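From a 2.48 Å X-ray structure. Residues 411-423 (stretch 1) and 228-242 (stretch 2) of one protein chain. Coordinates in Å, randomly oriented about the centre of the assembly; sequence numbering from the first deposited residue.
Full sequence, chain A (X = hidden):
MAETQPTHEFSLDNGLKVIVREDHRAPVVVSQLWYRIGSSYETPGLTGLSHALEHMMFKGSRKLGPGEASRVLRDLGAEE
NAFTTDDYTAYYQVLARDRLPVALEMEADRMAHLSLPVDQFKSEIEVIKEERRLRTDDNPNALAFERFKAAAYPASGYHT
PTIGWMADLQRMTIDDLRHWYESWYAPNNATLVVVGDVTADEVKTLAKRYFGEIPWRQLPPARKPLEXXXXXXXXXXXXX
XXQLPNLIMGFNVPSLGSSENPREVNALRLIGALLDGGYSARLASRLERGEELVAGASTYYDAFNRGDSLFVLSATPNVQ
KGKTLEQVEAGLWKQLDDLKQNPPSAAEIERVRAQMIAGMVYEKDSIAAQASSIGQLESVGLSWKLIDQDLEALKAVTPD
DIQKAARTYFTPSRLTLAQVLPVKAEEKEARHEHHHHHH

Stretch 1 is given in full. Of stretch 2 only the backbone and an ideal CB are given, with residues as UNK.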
# COMPACT_ATOMS: atom_id res chain seq x y z
N THR A 411 -2.92 -11.64 19.80
CA THR A 411 -2.03 -12.68 19.41
C THR A 411 -0.85 -12.07 18.70
O THR A 411 -0.99 -11.06 18.09
CB THR A 411 -2.72 -13.63 18.47
OG1 THR A 411 -2.91 -13.00 17.22
CG2 THR A 411 -4.04 -13.99 18.98
N PRO A 412 0.30 -12.70 18.75
CA PRO A 412 1.46 -12.13 18.09
C PRO A 412 1.28 -12.08 16.62
O PRO A 412 1.90 -11.30 15.99
CB PRO A 412 2.55 -13.08 18.47
CG PRO A 412 2.16 -13.58 19.78
CD PRO A 412 0.68 -13.63 19.79
N SER A 413 0.43 -12.91 16.08
CA SER A 413 0.17 -12.91 14.66
C SER A 413 -0.51 -11.67 14.19
O SER A 413 -0.56 -11.44 13.04
CB SER A 413 -0.61 -14.13 14.24
OG SER A 413 -1.79 -14.25 14.97
N ARG A 414 -1.05 -10.90 15.09
CA ARG A 414 -1.78 -9.73 14.73
C ARG A 414 -1.05 -8.47 15.11
O ARG A 414 -1.57 -7.42 14.98
CB ARG A 414 -3.13 -9.75 15.38
CG ARG A 414 -4.02 -10.84 14.88
CD ARG A 414 -5.14 -11.13 15.84
NE ARG A 414 -6.19 -11.85 15.18
CZ ARG A 414 -6.26 -13.16 15.09
NH1 ARG A 414 -5.35 -13.90 15.63
NH2 ARG A 414 -7.25 -13.73 14.47
N LEU A 415 0.16 -8.61 15.57
CA LEU A 415 0.89 -7.54 16.16
C LEU A 415 1.89 -6.85 15.27
O LEU A 415 2.66 -7.48 14.61
CB LEU A 415 1.62 -8.09 17.37
CG LEU A 415 2.67 -7.20 18.00
CD1 LEU A 415 2.00 -6.10 18.77
CD2 LEU A 415 3.54 -8.00 18.91
N THR A 416 1.86 -5.53 15.27
CA THR A 416 2.92 -4.68 14.81
C THR A 416 3.44 -3.94 16.01
O THR A 416 2.73 -3.27 16.67
CB THR A 416 2.43 -3.63 13.83
OG1 THR A 416 1.56 -4.21 12.89
CG2 THR A 416 3.54 -3.05 13.09
N LEU A 417 4.71 -4.10 16.29
CA LEU A 417 5.34 -3.45 17.40
C LEU A 417 6.49 -2.60 16.93
O LEU A 417 7.28 -3.05 16.17
CB LEU A 417 5.83 -4.49 18.39
CG LEU A 417 6.71 -4.00 19.51
CD1 LEU A 417 6.59 -4.88 20.70
CD2 LEU A 417 8.14 -3.90 19.07
N ALA A 418 6.57 -1.37 17.38
CA ALA A 418 7.67 -0.52 17.01
C ALA A 418 8.41 0.12 18.16
O ALA A 418 7.80 0.64 19.02
CB ALA A 418 7.18 0.55 16.07
N GLN A 419 9.73 0.11 18.13
CA GLN A 419 10.53 0.78 19.12
C GLN A 419 10.99 2.08 18.54
O GLN A 419 11.57 2.11 17.50
CB GLN A 419 11.73 -0.06 19.52
CG GLN A 419 11.36 -1.48 19.88
CD GLN A 419 12.40 -2.25 20.65
OE1 GLN A 419 13.58 -2.10 20.47
NE2 GLN A 419 11.94 -3.11 21.50
N VAL A 420 10.69 3.17 19.21
CA VAL A 420 11.14 4.43 18.74
C VAL A 420 12.25 4.88 19.62
O VAL A 420 12.06 5.11 20.77
CB VAL A 420 10.03 5.45 18.79
CG1 VAL A 420 10.45 6.71 18.09
CG2 VAL A 420 8.78 4.90 18.18
N LEU A 421 13.43 4.99 19.07
CA LEU A 421 14.57 5.23 19.87
C LEU A 421 15.27 6.50 19.58
O LEU A 421 15.28 6.97 18.48
CB LEU A 421 15.55 4.09 19.75
CG LEU A 421 15.06 2.80 20.33
CD1 LEU A 421 16.00 1.71 19.91
CD2 LEU A 421 15.01 2.88 21.81
N PRO A 422 15.91 7.04 20.58
CA PRO A 422 16.67 8.27 20.43
C PRO A 422 17.95 8.04 19.73
O PRO A 422 18.59 7.08 20.01
CB PRO A 422 16.97 8.66 21.86
CG PRO A 422 16.63 7.52 22.69
CD PRO A 422 15.55 6.81 21.98
N VAL A 423 18.32 8.92 18.84
CA VAL A 423 19.62 8.86 18.24
C VAL A 423 20.53 9.99 18.71
O VAL A 423 20.67 10.26 19.89
CB VAL A 423 19.53 8.89 16.72
CG1 VAL A 423 18.87 10.14 16.24
CG2 VAL A 423 20.91 8.80 16.14
N UNK A 228 -5.65 -8.19 6.27
CA UNK A 228 -5.51 -9.57 6.63
C UNK A 228 -5.84 -9.67 8.07
O UNK A 228 -5.56 -8.79 8.83
CB UNK A 228 -4.11 -10.11 6.33
N UNK A 229 -6.49 -10.74 8.45
CA UNK A 229 -6.72 -11.03 9.84
C UNK A 229 -5.46 -11.33 10.63
O UNK A 229 -5.31 -10.87 11.72
CB UNK A 229 -7.68 -12.21 9.95
N UNK A 230 -4.56 -12.12 10.08
CA UNK A 230 -3.34 -12.45 10.77
C UNK A 230 -2.15 -12.19 9.89
O UNK A 230 -1.64 -13.08 9.28
CB UNK A 230 -3.36 -13.91 11.23
N UNK A 231 -1.67 -10.96 9.82
CA UNK A 231 -0.56 -10.62 8.95
C UNK A 231 0.78 -11.19 9.34
O UNK A 231 1.67 -11.23 8.54
CB UNK A 231 -0.43 -9.10 8.87
N UNK A 232 0.93 -11.63 10.56
CA UNK A 232 2.22 -12.01 11.06
C UNK A 232 2.76 -11.01 12.04
O UNK A 232 2.15 -10.03 12.29
CB UNK A 232 3.20 -12.19 9.90
N UNK A 233 3.92 -11.27 12.59
CA UNK A 233 4.49 -10.46 13.63
C UNK A 233 5.48 -9.54 12.99
O UNK A 233 6.41 -9.98 12.42
CB UNK A 233 5.14 -11.31 14.73
N UNK A 234 5.25 -8.24 13.09
CA UNK A 234 6.14 -7.26 12.52
C UNK A 234 6.73 -6.44 13.63
O UNK A 234 6.03 -5.90 14.38
CB UNK A 234 5.42 -6.37 11.50
N UNK A 235 8.04 -6.36 13.70
CA UNK A 235 8.70 -5.54 14.67
C UNK A 235 9.50 -4.45 13.99
O UNK A 235 10.22 -4.72 13.09
CB UNK A 235 9.60 -6.39 15.57
N UNK A 236 9.36 -3.20 14.42
CA UNK A 236 10.07 -2.06 13.83
C UNK A 236 11.01 -1.41 14.80
O UNK A 236 10.72 -1.33 15.94
CB UNK A 236 9.08 -1.02 13.31
N UNK A 237 12.14 -0.96 14.32
CA UNK A 237 13.04 -0.18 15.10
C UNK A 237 13.35 1.09 14.38
O UNK A 237 13.83 1.06 13.30
CB UNK A 237 14.32 -0.96 15.41
N UNK A 238 13.04 2.22 14.99
CA UNK A 238 13.28 3.50 14.38
C UNK A 238 14.05 4.42 15.27
O UNK A 238 13.73 4.58 16.40
CB UNK A 238 11.96 4.15 13.98
N UNK A 239 15.05 5.05 14.71
CA UNK A 239 15.82 6.02 15.43
C UNK A 239 15.43 7.40 14.98
O UNK A 239 15.47 7.72 13.83
CB UNK A 239 17.32 5.78 15.24
N UNK A 240 15.04 8.21 15.94
CA UNK A 240 14.50 9.50 15.64
C UNK A 240 15.01 10.51 16.61
O UNK A 240 15.63 10.18 17.58
CB UNK A 240 12.97 9.47 15.65
N UNK A 241 14.76 11.75 16.30
CA UNK A 241 15.24 12.82 17.10
C UNK A 241 14.30 13.02 18.25
O UNK A 241 13.52 13.91 18.26
CB UNK A 241 15.40 14.10 16.28
N UNK A 242 14.36 12.13 19.21
CA UNK A 242 13.48 12.20 20.33
C UNK A 242 14.35 12.04 21.55
O UNK A 242 15.46 11.63 21.43
CB UNK A 242 12.37 11.15 20.26

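The backbones of 415-422 and 233-240 run parallel, their axes 14° apart, and residues 234 to 239 alternate between two faces of the sheet. Position 228 has nothing of stretch 1 within 5.5 Å of its ideal CB, so many side chains would suit; it is Leu 228. At 229 the CB points sideways, 4.8 Å from Arg 414 NH2, and a small residue suffices: Ala 229, whose O accepts from a water that in turn accepts from Arg 414 NE.

At 230 the ideal CB lies 4.1 Å from Ser 413 OG, with the Arg 414 guanidinium nearby. A hydroxyl and a positive charge favour an acid, though an amide could also serve. Glu 230 takes a hydrogen bond from Ser 413 OG to OE2 (2.8 Å); OE2 also forms a salt bridge with Arg 414 NH1 at 3.6 Å, well out of the guanidinium plane and so purely electrostatic.

Position 231, phi -69°, allows proline among many others, and Pro 231 is present. At 232, phi/psi of 107/178° would jam a CB against the preceding carbonyl, which calls for glycine. Gly 232 N donates to Ser 413 O (2.9 Å).

The CB at 233 is 3.5 Å from Pro 412 O, beside the proline ring; a flexible chain with aliphatic carbons fits. Glu 233 lays its CD 3.8 Å from Pro 412 CB.

Position 234 shares a face with Thr 416, and the carbonyls of Ser 413 and Leu 415 invite a long donor, lysine or arginine. Arg 234 folds back, its NH1 donating to Gly 232 O (2.7 Å), while Thr 416 OG1 lies over one guanidinium face.

Positions 235, 237 and 239 share the face of Leu 417, Gln 419 and Leu 421, where long or broad side chains could cover leucine. Arg 235 sets its guanidinium face against Leu 417 CD2, 3.8 Å from NH2. Lys 237 brings CG within 4.1 Å of Leu 421 CD1. At 239, aromatic or branched residues would suit; Tyr 239 places CD1 3.8 Å from Leu 421 CB.

On the other face, the CB at 236 sits 3.7 Å from Ala 418 CB, whose small methyl leaves room for an aliphatic: Leu 236. The ideal CB at 238 is 4.8 Å from Val 420 CA, which likewise suits an aliphatic, and Leu 238 occupies it.

At 240 the CB points sideways, 4.5 Å from Val 420 CG1, favouring a compact apolar group; Val 240 CG2 packs tightly on that CG1 at 3.2 Å. Position 241 points away and is permissive: Arg 241. At 242, near Val 420 and Pro 422, a small branched residue fits, and Thr 242 CG2 comes 3.9 Å from Leu 421 O.

Stretch 2 228-242: LAEPGERRLKLYVRT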
# COMPACT_ATOMS: atom_id res chain seq x y z
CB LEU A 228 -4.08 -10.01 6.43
CG LEU A 228 -3.56 -10.34 5.04
CD1 LEU A 228 -3.86 -9.22 4.08
CD2 LEU A 228 -2.09 -10.54 5.12
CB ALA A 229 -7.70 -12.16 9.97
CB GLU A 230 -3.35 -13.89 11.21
CG GLU A 230 -4.18 -14.13 12.44
CD GLU A 230 -4.26 -15.58 12.85
OE1 GLU A 230 -5.23 -16.23 12.48
OE2 GLU A 230 -3.38 -16.07 13.55
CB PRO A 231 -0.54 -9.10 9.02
CG PRO A 231 -1.93 -8.75 9.31
CD PRO A 231 -2.32 -9.75 10.32
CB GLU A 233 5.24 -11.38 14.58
CG GLU A 233 5.31 -10.98 16.04
CD GLU A 233 5.87 -12.08 16.94
OE1 GLU A 233 5.86 -13.24 16.56
OE2 GLU A 233 6.32 -11.79 18.05
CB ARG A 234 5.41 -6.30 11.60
CG ARG A 234 4.65 -6.92 10.45
CD ARG A 234 3.36 -7.50 10.91
NE ARG A 234 2.27 -6.63 10.59
CZ ARG A 234 1.06 -6.76 11.06
NH1 ARG A 234 0.77 -7.73 11.88
NH2 ARG A 234 0.15 -5.94 10.68
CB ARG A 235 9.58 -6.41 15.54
CG ARG A 235 8.85 -7.63 16.02
CD ARG A 235 9.67 -8.50 16.92
NE ARG A 235 10.19 -7.75 18.01
CZ ARG A 235 9.65 -7.68 19.21
NH1 ARG A 235 8.55 -8.35 19.49
NH2 ARG A 235 10.23 -6.93 20.10
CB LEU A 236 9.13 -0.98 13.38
CG LEU A 236 8.64 -1.06 11.98
CD1 LEU A 236 7.69 -2.21 11.93
CD2 LEU A 236 7.94 0.22 11.65
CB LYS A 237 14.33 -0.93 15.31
CG LYS A 237 15.01 -0.56 16.59
CD LYS A 237 16.31 -1.28 16.77
CE LYS A 237 16.07 -2.57 17.48
NZ LYS A 237 17.16 -2.93 18.43
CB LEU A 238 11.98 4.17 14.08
CG LEU A 238 11.09 3.51 13.08
CD1 LEU A 238 9.65 3.82 13.42
CD2 LEU A 238 11.46 4.05 11.72
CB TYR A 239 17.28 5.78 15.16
CG TYR A 239 17.79 4.51 15.74
CD1 TYR A 239 18.19 4.45 17.03
CD2 TYR A 239 17.85 3.38 14.98
CE1 TYR A 239 18.65 3.30 17.57
CE2 TYR A 239 18.31 2.22 15.51
CZ TYR A 239 18.71 2.19 16.81
OH TYR A 239 19.16 1.04 17.34
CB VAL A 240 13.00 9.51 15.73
CG1 VAL A 240 12.43 8.87 14.50
CG2 VAL A 240 12.56 8.78 16.95
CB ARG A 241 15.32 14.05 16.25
CG ARG A 241 16.73 14.44 15.93
CD ARG A 241 17.10 14.33 14.48
NE ARG A 241 18.29 15.16 14.24
CZ ARG A 241 19.47 14.71 13.82
NH1 ARG A 241 19.67 13.43 13.56
NH2 ARG A 241 20.46 15.57 13.66
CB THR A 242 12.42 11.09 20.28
OG1 THR A 242 11.80 10.98 21.56
CG2 THR A 242 13.04 9.77 19.96
O HOH W 1 -7.38 -9.77 13.56
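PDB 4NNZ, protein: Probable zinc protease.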